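Local coordinates for 4'-phospho-dehydrooxetanocin synthase (Bacillus megaterium, PDB 5UL2), which catalyses the oxidative ring contraction of dAMP to an oxetane aldehyde in oxetanocin A biosynthesis, using cobalamin, a [4Fe-4S] cluster and S-adenosylmethionine, at residues 219-224 against 320-325; 545-550 against 578-583; 11-16 against 42-47. All coordinates share one frame; numbering follows the deposited sequence.

How the contacts relate
The three contacts come along the chain in the order 3, 1, 2, each closing before the next opens. Contact 1 ties a loop of the cobalamin-binding Rossmann fold to the cluster-bearing loop of the AdoMet radical domain, and contact 2 joins the loops at either end of the stretch containing helix 551-563. Their centres are 10 Å apart and they touch, chiefly through Asn549, so loops carrying residues of the cobalamin, cluster and AdoMet sites touch one another. Contact 3 belongs to the N-terminal domain, where helices 7-21 and 28-41 accompany a four-stranded antiparallel sheet; its centre is 52 Å from that of contact 1 and 59 Å from that of contact 2, away from the annotated sites.

Contact 1: 219-224 against 320-325; sequences IPSFSP and FCPRDH. With EDO (1,2-ethanediol), chain J; EDO (1,2-ethanediol), chain F.
Pro220 and Pro322 meet at the boundary between the cobalamin-binding Rossmann fold and the AdoMet radical domain, within the cofactor site itself: Cys321 is a ligand of the [4Fe-4S] cluster, and Pro322 and His325 belong to the cobalamin site. Carbon atoms carry the contact, and no direct hydrogen bond joins the two segments. CG of Pro220 stands 4.1 Å from CB of Pro322 and reaches past it to the following peptide, 3.8 Å from C of Arg323. In return, CG of Pro322 touches two residues of the other loop, 3.8 Å from CG2 of Ile219 and 4.0 Å from CB of Ser221. With chi1 at -64°, Ile219 turns its short CG2 branch anti to the backbone N, and this methyl is what the proline ring meets. An inverse gamma turn centred on Ser221 bends the chain beside it.

The radical-domain loop is braced from within. Arg323 folds back so that NH1 donates to Cys321 O over 3.1 Å at 165°, the acceptor lying in the guanidinium plane, which tethers the backbone of the cluster ligand. Asp324 OD1 takes a bond from His325 ND1 (2.9 Å), approached from above the carboxylate plane, although the histidine is poorly ordered. An ethanediol, probably from the crystallisation liquor, reaches Asp324 OD2 from O1 at 3.3 Å.

Asn549 bonds to the backbones of Pro220 and Arg323, joining both loops. Phe222 and Pro224 rest on Ile236 of strand 235-237, just where helix 224-228 follows, while the second loop runs from strand 304-311 toward strand 331-332.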
loop_
_atom_site.group_PDB
_atom_site.type_symbol
_atom_site.label_atom_id
_atom_site.label_comp_id
_atom_site.label_asym_id
_atom_site.label_seq_id
_atom_site.Cartn_x
_atom_site.Cartn_y
_atom_site.Cartn_z
ATOM N N ILE A 219 1.064 -1.009 10.286
ATOM C CA ILE A 219 0.778 -2.430 10.425
ATOM C C ILE A 219 0.935 -2.803 11.895
ATOM O O ILE A 219 2.041 -2.719 12.439
ATOM C CB ILE A 219 1.695 -3.285 9.534
ATOM C CG1 ILE A 219 1.412 -2.960 8.062
ATOM C CG2 ILE A 219 1.514 -4.766 9.836
ATOM C CD1 ILE A 219 2.016 -3.926 7.079
ATOM N N PRO A 220 -0.136 -3.223 12.582
ATOM C CA PRO A 220 -0.050 -3.449 14.031
ATOM C C PRO A 220 0.680 -4.731 14.404
ATOM O O PRO A 220 0.254 -5.452 15.310
ATOM C CB PRO A 220 -1.521 -3.503 14.462
ATOM C CG PRO A 220 -2.236 -4.006 13.255
ATOM C CD PRO A 220 -1.498 -3.444 12.063
ATOM N N SER A 221 1.781 -5.020 13.719
ATOM C CA SER A 221 2.605 -6.188 14.022
ATOM C C SER A 221 3.619 -5.874 15.121
ATOM O O SER A 221 4.808 -6.164 15.011
ATOM C CB SER A 221 3.298 -6.673 12.755
ATOM O OG SER A 221 3.891 -7.943 12.959
ATOM N N PHE A 222 3.136 -5.267 16.200
ATOM C CA PHE A 222 3.994 -4.810 17.280
ATOM C C PHE A 222 3.214 -4.872 18.584
ATOM O O PHE A 222 2.006 -5.115 18.601
ATOM C CB PHE A 222 4.490 -3.378 17.035
ATOM C CG PHE A 222 3.442 -2.328 17.294
ATOM C CD1 PHE A 222 2.434 -2.091 16.370
ATOM C CD2 PHE A 222 3.457 -1.588 18.468
ATOM C CE1 PHE A 222 1.463 -1.134 16.609
ATOM C CE2 PHE A 222 2.490 -0.629 18.712
ATOM C CZ PHE A 222 1.491 -0.402 17.781
ATOM N N SER A 223 3.924 -4.638 19.685
ATOM C CA SER A 223 3.273 -4.417 20.962
ATOM C C SER A 223 3.702 -3.069 21.527
ATOM O O SER A 223 4.861 -2.670 21.365
ATOM C CB SER A 223 3.604 -5.531 21.969
ATOM O OG SER A 223 4.995 -5.607 22.216
ATOM N N PRO A 224 2.789 -2.335 22.171
ATOM C CA PRO A 224 3.167 -1.025 22.726
ATOM C C PRO A 224 4.296 -1.098 23.738
ATOM O O PRO A 224 5.065 -0.136 23.867
ATOM C CB PRO A 224 1.862 -0.531 23.366
ATOM C CG PRO A 224 0.780 -1.250 22.626
ATOM C CD PRO A 224 1.350 -2.606 22.318
ATOM N N PHE A 320 -3.361 -14.163 8.003
ATOM C CA PHE A 320 -1.980 -13.732 8.167
ATOM C C PHE A 320 -1.833 -12.216 8.123
ATOM O O PHE A 320 -0.708 -11.712 8.048
ATOM C CB PHE A 320 -1.082 -14.393 7.116
ATOM C CG PHE A 320 -1.536 -14.188 5.698
ATOM C CD1 PHE A 320 -1.088 -13.103 4.961
ATOM C CD2 PHE A 320 -2.391 -15.096 5.092
ATOM C CE1 PHE A 320 -1.495 -12.918 3.653
ATOM C CE2 PHE A 320 -2.801 -14.917 3.784
ATOM C CZ PHE A 320 -2.351 -13.827 3.062
ATOM N N CYS A 321 -2.945 -11.481 8.178
ATOM C CA CYS A 321 -2.908 -10.027 8.204
ATOM C C CYS A 321 -3.033 -9.546 9.640
ATOM O O CYS A 321 -4.044 -9.847 10.294
ATOM C CB CYS A 321 -4.033 -9.447 7.352
ATOM S SG CYS A 321 -3.923 -9.789 5.571
ATOM N N PRO A 322 -2.052 -8.816 10.173
ATOM C CA PRO A 322 -2.154 -8.348 11.563
ATOM C C PRO A 322 -3.352 -7.433 11.760
ATOM O O PRO A 322 -3.802 -6.751 10.837
ATOM C CB PRO A 322 -0.835 -7.598 11.784
ATOM C CG PRO A 322 0.098 -8.164 10.771
ATOM C CD PRO A 322 -0.744 -8.499 9.576
ATOM N N ARG A 323 -3.870 -7.420 12.986
ATOM C CA ARG A 323 -5.051 -6.623 13.279
ATOM C C ARG A 323 -4.990 -6.122 14.710
ATOM O O ARG A 323 -4.341 -6.714 15.576
ATOM C CB ARG A 323 -6.339 -7.421 13.069
ATOM C CG ARG A 323 -6.649 -8.394 14.194
ATOM C CD ARG A 323 -7.424 -9.561 13.651
ATOM N NE ARG A 323 -6.834 -9.999 12.393
ATOM C CZ ARG A 323 -7.448 -10.775 11.511
ATOM N NH1 ARG A 323 -6.827 -11.116 10.391
ATOM N NH2 ARG A 323 -8.678 -11.211 11.753
ATOM N N ASP A 324 -5.685 -5.014 14.941
ATOM C CA ASP A 324 -5.878 -4.461 16.267
ATOM C C ASP A 324 -7.087 -5.122 16.925
ATOM O O ASP A 324 -7.896 -5.789 16.276
ATOM C CB ASP A 324 -6.062 -2.945 16.185
ATOM C CG ASP A 324 -5.662 -2.235 17.462
ATOM O OD1 ASP A 324 -5.116 -2.898 18.369
ATOM O OD2 ASP A 324 -5.892 -1.009 17.554
ATOM N N HIS A 325 -7.205 -4.937 18.240
ATOM C CA HIS A 325 -8.360 -5.468 18.951
ATOM C C HIS A 325 -9.643 -4.727 18.598
ATOM O O HIS A 325 -10.732 -5.286 18.762
ATOM C CB HIS A 325 -8.120 -5.414 20.461
ATOM C CG HIS A 325 -7.925 -4.027 20.992
ATOM N ND1 HIS A 325 -6.775 -3.300 20.770
ATOM C CD2 HIS A 325 -8.733 -3.236 21.736
ATOM C CE1 HIS A 325 -6.884 -2.120 21.353
ATOM N NE2 HIS A 325 -8.063 -2.055 21.947
HETATM C C1 EDO J . -1.039 -3.425 19.191
HETATM O O1 EDO J . -1.754 -2.745 18.152
HETATM C C2 EDO J . -1.984 -3.735 20.347
HETATM O O2 EDO J . -2.567 -2.520 20.835
HETATM C C1 EDO F . -3.203 1.658 18.923
HETATM O O1 EDO F . -4.617 1.793 18.721
HETATM C C2 EDO F . -2.911 1.536 20.415
HETATM O O2 EDO F . -3.471 2.660 21.103
#

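Contact 2: 545-550 against 578-583; sequences EILMNT and MGRYAT. With EDO (1,2-ethanediol), chain C.
Ile546 and Tyr581 cross at about a right angle in the apolar part of this contact, with Ile546 CG2 4.0 Å from Tyr581 CD2. The far end of the same ring meets Met548, a selenomethionine, whose CG lies 3.9 Å from Tyr581 CZ. Ile546 extends its chain the other way, chi2 178°, and brings CD1 up against both branches of Thr583, OG1 and CG2. On the neighbouring residue, Leu547 lays CD2 against the aliphatic root of Arg580, 3.7 Å from CB.

Backbone bonds run through this core. Tyr581 N donates to Ile546 O (2.9 Å) and Met548 N to Gly579 O (2.9 Å), while a water links Ile546 N to Tyr581 O. At the outer edge Glu545 and Arg580 form a salt bridge whose hydrogen bond, Arg580 NH1 to Glu545 OE1, is weak at 3.4 Å, their planar groups turned 66° from each other.

Leu547 and Arg580 are thus a non-hydrogen-bonded antiparallel pair, a single beta bridge between touching segments whose end-to-end directions differ by 111°. The bridge lies two residues along from Glu545, which binds S-adenosylmethionine, and the side chain of Leu547 touches Pro322 of the cobalamin site.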
loop_
_atom_site.group_PDB
_atom_site.type_symbol
_atom_site.label_atom_id
_atom_site.label_comp_id
_atom_site.label_asym_id
_atom_site.label_seq_id
_atom_site.Cartn_x
_atom_site.Cartn_y
_atom_site.Cartn_z
ATOM N N GLU A 545 5.121 -16.181 6.284
ATOM C CA GLU A 545 5.784 -15.426 7.338
ATOM C C GLU A 545 4.733 -15.018 8.358
ATOM O O GLU A 545 3.812 -14.260 8.035
ATOM C CB GLU A 545 6.503 -14.201 6.774
ATOM C CG GLU A 545 7.652 -14.537 5.838
ATOM C CD GLU A 545 8.412 -13.309 5.383
ATOM O OE1 GLU A 545 8.283 -12.254 6.037
ATOM O OE2 GLU A 545 9.138 -13.395 4.372
ATOM N N ILE A 546 4.864 -15.526 9.578
ATOM C CA ILE A 546 3.870 -15.302 10.620
ATOM C C ILE A 546 4.229 -14.038 11.389
ATOM O O ILE A 546 5.348 -13.903 11.897
ATOM C CB ILE A 546 3.776 -16.513 11.559
ATOM C CG1 ILE A 546 3.505 -17.782 10.753
ATOM C CG2 ILE A 546 2.682 -16.295 12.585
ATOM C CD1 ILE A 546 3.454 -19.035 11.588
ATOM N N LEU A 547 3.279 -13.116 11.475
ATOM C CA LEU A 547 3.461 -11.848 12.160
ATOM C C LEU A 547 2.702 -11.849 13.480
ATOM O O LEU A 547 1.871 -12.718 13.753
ATOM C CB LEU A 547 2.995 -10.682 11.280
ATOM C CG LEU A 547 3.744 -10.476 9.965
ATOM C CD1 LEU A 547 3.168 -9.291 9.206
ATOM C CD2 LEU A 547 5.228 -10.279 10.224
HETATM N N MSE A 548 3.004 -10.850 14.301
HETATM C CA MSE A 548 2.293 -10.639 15.551
HETATM C C MSE A 548 0.829 -10.309 15.309
HETATM O O MSE A 548 0.477 -9.730 14.280
HETATM C CB MSE A 548 2.937 -9.509 16.349
HETATM C CG MSE A 548 4.012 -9.941 17.314
HETATM SE SE MSE A 548 4.501 -8.442 18.456
HETATM C CE MSE A 548 6.064 -7.815 17.501
ATOM N N ASN A 549 -0.015 -10.679 16.273
ATOM C CA ASN A 549 -1.429 -10.303 16.290
ATOM C C ASN A 549 -2.167 -10.795 15.048
ATOM O O ASN A 549 -3.113 -10.157 14.577
ATOM C CB ASN A 549 -1.589 -8.791 16.457
ATOM C CG ASN A 549 -0.938 -8.280 17.726
ATOM O OD1 ASN A 549 -0.928 -8.967 18.747
ATOM N ND2 ASN A 549 -0.380 -7.074 17.668
ATOM N N THR A 550 -1.739 -11.933 14.509
ATOM C CA THR A 550 -2.426 -12.567 13.400
ATOM C C THR A 550 -3.139 -13.825 13.877
ATOM O O THR A 550 -2.582 -14.582 14.682
ATOM C CB THR A 550 -1.451 -12.943 12.278
ATOM O OG1 THR A 550 -0.452 -13.829 12.793
ATOM C CG2 THR A 550 -0.781 -11.702 11.714
HETATM N N MSE A 578 10.267 -6.065 12.545
HETATM C CA MSE A 578 9.195 -6.425 11.632
HETATM C C MSE A 578 8.000 -7.039 12.357
HETATM O O MSE A 578 6.865 -6.957 11.886
HETATM C CB MSE A 578 9.737 -7.387 10.576
HETATM C CG MSE A 578 8.790 -7.709 9.444
HETATM SE SE MSE A 578 9.778 -8.313 7.875
HETATM C CE MSE A 578 8.347 -9.267 6.960
ATOM N N GLY A 579 8.259 -7.642 13.513
ATOM C CA GLY A 579 7.211 -8.313 14.250
ATOM C C GLY A 579 6.930 -9.724 13.798
ATOM O O GLY A 579 5.820 -10.223 14.008
ATOM N N ARG A 580 7.904 -10.386 13.185
ATOM C CA ARG A 580 7.720 -11.707 12.605
ATOM C C ARG A 580 8.272 -12.768 13.548
ATOM O O ARG A 580 9.395 -12.640 14.044
ATOM C CB ARG A 580 8.414 -11.793 11.245
ATOM C CG ARG A 580 8.259 -13.122 10.535
ATOM C CD ARG A 580 9.152 -13.175 9.311
ATOM N NE ARG A 580 10.549 -12.940 9.666
ATOM C CZ ARG A 580 11.536 -12.832 8.785
ATOM N NH1 ARG A 580 11.284 -12.934 7.487
ATOM N NH2 ARG A 580 12.777 -12.618 9.202
ATOM N N TYR A 581 7.479 -13.804 13.796
ATOM C CA TYR A 581 7.952 -14.946 14.563
ATOM C C TYR A 581 8.841 -15.835 13.702
ATOM O O TYR A 581 8.669 -15.931 12.483
ATOM C CB TYR A 581 6.782 -15.773 15.094
ATOM C CG TYR A 581 5.875 -15.062 16.071
ATOM C CD1 TYR A 581 6.268 -14.855 17.387
ATOM C CD2 TYR A 581 4.615 -14.626 15.686
ATOM C CE1 TYR A 581 5.436 -14.216 18.287
ATOM C CE2 TYR A 581 3.776 -13.988 16.581
ATOM C CZ TYR A 581 4.191 -13.787 17.881
ATOM O OH TYR A 581 3.360 -13.152 18.775
ATOM N N ALA A 582 9.801 -16.488 14.350
ATOM C CA ALA A 582 10.587 -17.543 13.719
ATOM C C ALA A 582 9.914 -18.869 14.045
ATOM O O ALA A 582 10.007 -19.358 15.176
ATOM C CB ALA A 582 12.033 -17.513 14.205
ATOM N N THR A 583 9.224 -19.446 13.065
ATOM C CA THR A 583 8.344 -20.583 13.289
ATOM C C THR A 583 8.803 -21.789 12.483
ATOM O O THR A 583 9.138 -21.668 11.300
ATOM C CB THR A 583 6.898 -20.246 12.915
ATOM O OG1 THR A 583 6.834 -19.899 11.526
ATOM C CG2 THR A 583 6.396 -19.078 13.741
HETATM C C1 EDO C . 2.734 -12.413 4.154
HETATM O O1 EDO C . 2.358 -12.697 5.505
HETATM C C2 EDO C . 2.980 -13.726 3.423
HETATM O O2 EDO C . 3.886 -14.530 4.186
HETATM O O HOH W 1 7.426 -16.755 10.211
#

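Contact 3: 11-16 against 42-47; sequences EYYLKE and SKEFDY
Tyr13 supplies the apolar contact between the segments: its CE2 lies 4.3 Å from CE1 of Phe45. Chi1 of Tyr13 is -79°, which sets CG beside the backbone N and sends the ring out from the helix toward 42-47. Tyr12, one residue earlier, also directs its CB that way but stops short, CE2 coming no nearer than 4.4 Å to CB of Ser42. Both meetings are loose van der Waals contacts, in keeping with the modest area buried here.

In this N-terminal domain, of unknown function, helix 7-21 packs beside helix 28-41, and the chain leaves the second helix at Ser42 to enter the four-stranded antiparallel sheet through strand 49-53. Segment 42-47 is that connection. The ring of Tyr13 stacks on Phe39 of helix 28-41, so the same tyrosine spans from one helix to the other and on to the loop that follows. Phe45 in turn rests on Phe39 and on Val63 of strand 60-64, and its ring meets that of His71, which joins the loop to the sheet.

The phenol oxygen lies near polar atoms of Ser42: Tyr13 OH is 3.4 Å from the carbonyl O of Ser42 and 3.8 Å from its OG. Beside them comes an aliphatic neighbour, CB of Glu44, at 3.9 Å from Tyr13 OH; beyond that carbon the glutamate bends at chi2 (-43°) and carries its carboxylate away from the helix.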
loop_
_atom_site.group_PDB
_atom_site.type_symbol
_atom_site.label_atom_id
_atom_site.label_comp_id
_atom_site.label_asym_id
_atom_site.label_seq_id
_atom_site.Cartn_x
_atom_site.Cartn_y
_atom_site.Cartn_z
ATOM N N GLU A 11 -13.349 42.108 -4.391
ATOM C CA GLU A 11 -13.481 41.164 -5.494
ATOM C C GLU A 11 -12.165 40.971 -6.237
ATOM O O GLU A 11 -11.906 39.881 -6.759
ATOM C CB GLU A 11 -14.575 41.627 -6.453
ATOM C CG GLU A 11 -15.952 41.697 -5.817
ATOM C CD GLU A 11 -17.019 42.166 -6.783
ATOM O OE1 GLU A 11 -16.701 42.344 -7.978
ATOM O OE2 GLU A 11 -18.175 42.357 -6.349
ATOM N N TYR A 12 -11.327 42.006 -6.300
ATOM C CA TYR A 12 -9.998 41.837 -6.876
ATOM C C TYR A 12 -9.154 40.897 -6.023
ATOM O O TYR A 12 -8.492 39.993 -6.544
ATOM C CB TYR A 12 -9.310 43.195 -7.029
ATOM C CG TYR A 12 -7.802 43.110 -7.148
ATOM C CD1 TYR A 12 -7.198 42.764 -8.350
ATOM C CD2 TYR A 12 -6.984 43.380 -6.057
ATOM C CE1 TYR A 12 -5.820 42.684 -8.460
ATOM C CE2 TYR A 12 -5.608 43.303 -6.159
ATOM C CZ TYR A 12 -5.032 42.955 -7.361
ATOM O OH TYR A 12 -3.662 42.879 -7.463
ATOM N N TYR A 13 -9.169 41.098 -4.703
ATOM C CA TYR A 13 -8.418 40.223 -3.809
ATOM C C TYR A 13 -8.927 38.789 -3.879
ATOM O O TYR A 13 -8.133 37.841 -3.894
ATOM C CB TYR A 13 -8.496 40.749 -2.377
ATOM C CG TYR A 13 -7.575 41.912 -2.084
ATOM C CD1 TYR A 13 -6.322 42.001 -2.675
ATOM C CD2 TYR A 13 -7.957 42.919 -1.209
ATOM C CE1 TYR A 13 -5.476 43.063 -2.403
ATOM C CE2 TYR A 13 -7.120 43.983 -0.930
ATOM C CZ TYR A 13 -5.882 44.050 -1.529
ATOM O OH TYR A 13 -5.049 45.111 -1.251
ATOM N N LEU A 14 -10.251 38.609 -3.924
ATOM C CA LEU A 14 -10.814 37.264 -3.989
ATOM C C LEU A 14 -10.427 36.561 -5.284
ATOM O O LEU A 14 -10.183 35.349 -5.291
ATOM C CB LEU A 14 -12.335 37.319 -3.850
ATOM C CG LEU A 14 -12.895 37.623 -2.460
ATOM C CD1 LEU A 14 -14.413 37.637 -2.493
ATOM C CD2 LEU A 14 -12.386 36.610 -1.446
ATOM N N LYS A 15 -10.371 37.304 -6.390
ATOM C CA LYS A 15 -10.022 36.696 -7.669
ATOM C C LYS A 15 -8.560 36.269 -7.693
ATOM O O LYS A 15 -8.228 35.199 -8.219
ATOM C CB LYS A 15 -10.321 37.666 -8.811
ATOM C CG LYS A 15 -10.169 37.066 -10.196
ATOM C CD LYS A 15 -10.549 38.072 -11.272
ATOM C CE LYS A 15 -10.486 37.455 -12.660
ATOM N NZ LYS A 15 -10.910 38.424 -13.712
ATOM N N GLU A 16 -7.676 37.086 -7.117
ATOM C CA GLU A 16 -6.254 36.757 -7.109
ATOM C C GLU A 16 -5.950 35.621 -6.142
ATOM O O GLU A 16 -5.135 34.743 -6.446
ATOM C CB GLU A 16 -5.433 37.996 -6.754
ATOM C CG GLU A 16 -5.492 39.092 -7.801
ATOM C CD GLU A 16 -4.778 38.708 -9.080
ATOM O OE1 GLU A 16 -3.555 38.459 -9.024
ATOM O OE2 GLU A 16 -5.442 38.643 -10.137
ATOM N N SER A 42 -0.202 45.800 -4.252
ATOM C CA SER A 42 -1.299 46.763 -4.198
ATOM C C SER A 42 -1.361 47.274 -2.763
ATOM O O SER A 42 -2.131 46.779 -1.940
ATOM C CB SER A 42 -2.613 46.127 -4.634
ATOM O OG SER A 42 -3.712 46.964 -4.319
ATOM N N LYS A 43 -0.534 48.272 -2.463
ATOM C CA LYS A 43 -0.342 48.741 -1.092
ATOM C C LYS A 43 -1.540 49.588 -0.679
ATOM O O LYS A 43 -1.565 50.805 -0.865
ATOM C CB LYS A 43 0.960 49.522 -0.969
ATOM C CG LYS A 43 1.353 49.821 0.464
ATOM C CD LYS A 43 2.817 50.192 0.575
ATOM C CE LYS A 43 3.284 50.121 2.019
ATOM N NZ LYS A 43 4.713 50.506 2.164
ATOM N N GLU A 44 -2.546 48.935 -0.098
ATOM C CA GLU A 44 -3.738 49.627 0.377
ATOM C C GLU A 44 -3.761 49.825 1.887
ATOM O O GLU A 44 -4.115 50.911 2.357
ATOM C CB GLU A 44 -5.000 48.875 -0.058
ATOM C CG GLU A 44 -5.668 49.505 -1.263
ATOM C CD GLU A 44 -5.726 51.021 -1.156
ATOM O OE1 GLU A 44 -6.284 51.532 -0.160
ATOM O OE2 GLU A 44 -5.197 51.702 -2.061
ATOM N N PHE A 45 -3.396 48.810 2.664
ATOM C CA PHE A 45 -3.361 48.945 4.111
ATOM C C PHE A 45 -2.175 48.178 4.673
ATOM O O PHE A 45 -1.752 47.160 4.119
ATOM C CB PHE A 45 -4.668 48.460 4.765
ATOM C CG PHE A 45 -5.045 47.044 4.416
ATOM C CD1 PHE A 45 -5.817 46.774 3.297
ATOM C CD2 PHE A 45 -4.645 45.985 5.217
ATOM C CE1 PHE A 45 -6.172 45.477 2.977
ATOM C CE2 PHE A 45 -4.997 44.687 4.902
ATOM C CZ PHE A 45 -5.761 44.433 3.780
ATOM N N ASP A 46 -1.640 48.686 5.780
ATOM C CA ASP A 46 -0.573 48.003 6.493
ATOM C C ASP A 46 -1.163 46.928 7.393
ATOM O O ASP A 46 -2.226 47.113 7.992
ATOM C CB ASP A 46 0.241 48.994 7.325
ATOM C CG ASP A 46 0.878 50.080 6.482
ATOM O OD1 ASP A 46 1.378 49.764 5.381
ATOM O OD2 ASP A 46 0.874 51.250 6.918
ATOM N N TYR A 47 -0.472 45.796 7.478
ATOM C CA TYR A 47 -0.921 44.684 8.298
ATOM C C TYR A 47 0.269 44.117 9.056
ATOM O O TYR A 47 1.421 44.254 8.639
ATOM C CB TYR A 47 -1.594 43.591 7.454
ATOM C CG TYR A 47 -0.733 43.067 6.329
ATOM C CD1 TYR A 47 0.130 41.999 6.528
ATOM C CD2 TYR A 47 -0.786 43.640 5.064
ATOM C CE1 TYR A 47 0.919 41.518 5.503
ATOM C CE2 TYR A 47 -0.001 43.165 4.032
ATOM C CZ TYR A 47 0.849 42.104 4.257
ATOM O OH TYR A 47 1.632 41.627 3.233
#